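Local atomic coordinates of ribosomal RNA methyltransferase, putative (Plasmodium falciparum, PDB entry 2PLW), a protein that binds S-adenosylmethionine and probably transfers its methyl group to ribose 2'-hydroxyls of ribosomal RNA. Residues V116-I119 and D124-L127. Sequence-based numbering, arbitrary orientation.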
# COMPACT_ATOMS: atom_id res chain seq x y z
N VAL A 116 11.65 -2.25 4.61
CA VAL A 116 12.46 -3.25 5.30
C VAL A 116 13.59 -2.52 6.02
O VAL A 116 14.11 -1.55 5.48
CB VAL A 116 12.98 -4.34 4.33
CG1 VAL A 116 12.00 -5.50 4.27
CG2 VAL A 116 13.19 -3.79 2.92
N PRO A 117 13.96 -2.97 7.24
CA PRO A 117 15.10 -2.35 7.97
C PRO A 117 16.37 -2.29 7.12
O PRO A 117 16.69 -3.26 6.44
CB PRO A 117 15.32 -3.31 9.15
CG PRO A 117 13.97 -3.93 9.38
CD PRO A 117 13.34 -4.06 8.02
N CYS A 118 17.05 -1.15 7.15
CA CYS A 118 18.31 -0.98 6.42
C CYS A 118 19.52 -1.62 7.10
O CYS A 118 19.73 -1.41 8.30
CB CYS A 118 18.59 0.50 6.18
SG CYS A 118 17.73 1.10 4.72
N ILE A 119 20.30 -2.37 6.33
CA ILE A 119 21.53 -2.99 6.87
C ILE A 119 22.78 -2.11 6.69
O ILE A 119 23.88 -2.45 7.16
CB ILE A 119 21.77 -4.41 6.29
CG1 ILE A 119 22.29 -4.33 4.84
CG2 ILE A 119 20.51 -5.25 6.41
CD1 ILE A 119 22.62 -5.70 4.23
N ASP A 124 22.36 -3.74 -1.28
CA ASP A 124 21.61 -4.82 -0.63
C ASP A 124 20.26 -4.31 -0.14
O ASP A 124 19.24 -5.00 -0.27
CB ASP A 124 22.39 -5.37 0.57
CG ASP A 124 23.34 -6.49 0.21
OD1 ASP A 124 22.98 -7.36 -0.61
OD2 ASP A 124 24.44 -6.51 0.79
N ASP A 125 20.25 -3.12 0.45
CA ASP A 125 19.02 -2.53 0.96
C ASP A 125 18.03 -2.27 -0.18
O ASP A 125 16.82 -2.46 -0.01
CB ASP A 125 19.31 -1.23 1.73
CG ASP A 125 19.99 -1.49 3.07
OD1 ASP A 125 19.84 -2.59 3.61
OD2 ASP A 125 20.66 -0.57 3.57
N HIS A 126 18.55 -1.87 -1.33
CA HIS A 126 17.69 -1.68 -2.51
C HIS A 126 17.11 -3.02 -2.95
O HIS A 126 15.90 -3.12 -3.19
CB HIS A 126 18.46 -1.03 -3.65
CG HIS A 126 17.69 -0.96 -4.94
ND1 HIS A 126 16.55 -0.20 -5.07
CD2 HIS A 126 17.85 -1.62 -6.11
CE1 HIS A 126 16.05 -0.36 -6.29
NE2 HIS A 126 16.83 -1.21 -6.94
N LEU A 127 17.95 -4.05 -3.07
CA LEU A 127 17.46 -5.39 -3.46
C LEU A 127 16.41 -5.92 -2.48
O LEU A 127 15.38 -6.51 -2.90
CB LEU A 127 18.60 -6.40 -3.61
CG LEU A 127 18.24 -7.73 -4.28
CD1 LEU A 127 17.84 -7.44 -5.73
CD2 LEU A 127 19.42 -8.72 -4.19
O HOH W 1 17.17 -3.80 3.79
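Asp125, in the first turn of helix 122-143, reaches back to Ile119 and Cys118 in the loop that leads into that helix, and illustrates how one carboxylate can organise the backbone ahead of a helix. Asp125 CB lies 4.1 Å from Cys118 SG, a loose contact. CG stands anti to the carbonyl carbon (chi1 -72°), which carries the carboxylate across to the loop, placing CG close to Ile119 N and Cys118 CA. OD1 does most of the work. Asp125 OD1 accepts a hydrogen bond from Ile119 N at 2.8 Å, nearly straight (170°), met on the syn side and 21° out of the carboxylate plane. Asp125 OD1 also accepts a hydrogen bond from a water 2.9 Å away, and this water also donates to Pro117 O at 2.7 Å, tying the loop in a second time. Ile119 CG1 lies close to Asp125 OD1, at 3.2 Å, while Ile119 CD1 extends to Asp124 CB at 3.7 Å. Asp125 OD2 lies 3.5 Å from Cys118 CB and has Cys118 SG nearby; it also takes weak hydrogen bonds from the backbone N-H groups of Gly120 and Asn121. The loop follows strand 107-112 of the Rossmann-like methyltransferase domain, and Pro117 sits about 6 Å from the bound S-adenosylmethionine, side chain to ligand. With backbone N-H groups and a water as its partners, the buried carboxylate is probably stabilised as an anion with no basic side chain of the two segments touching it.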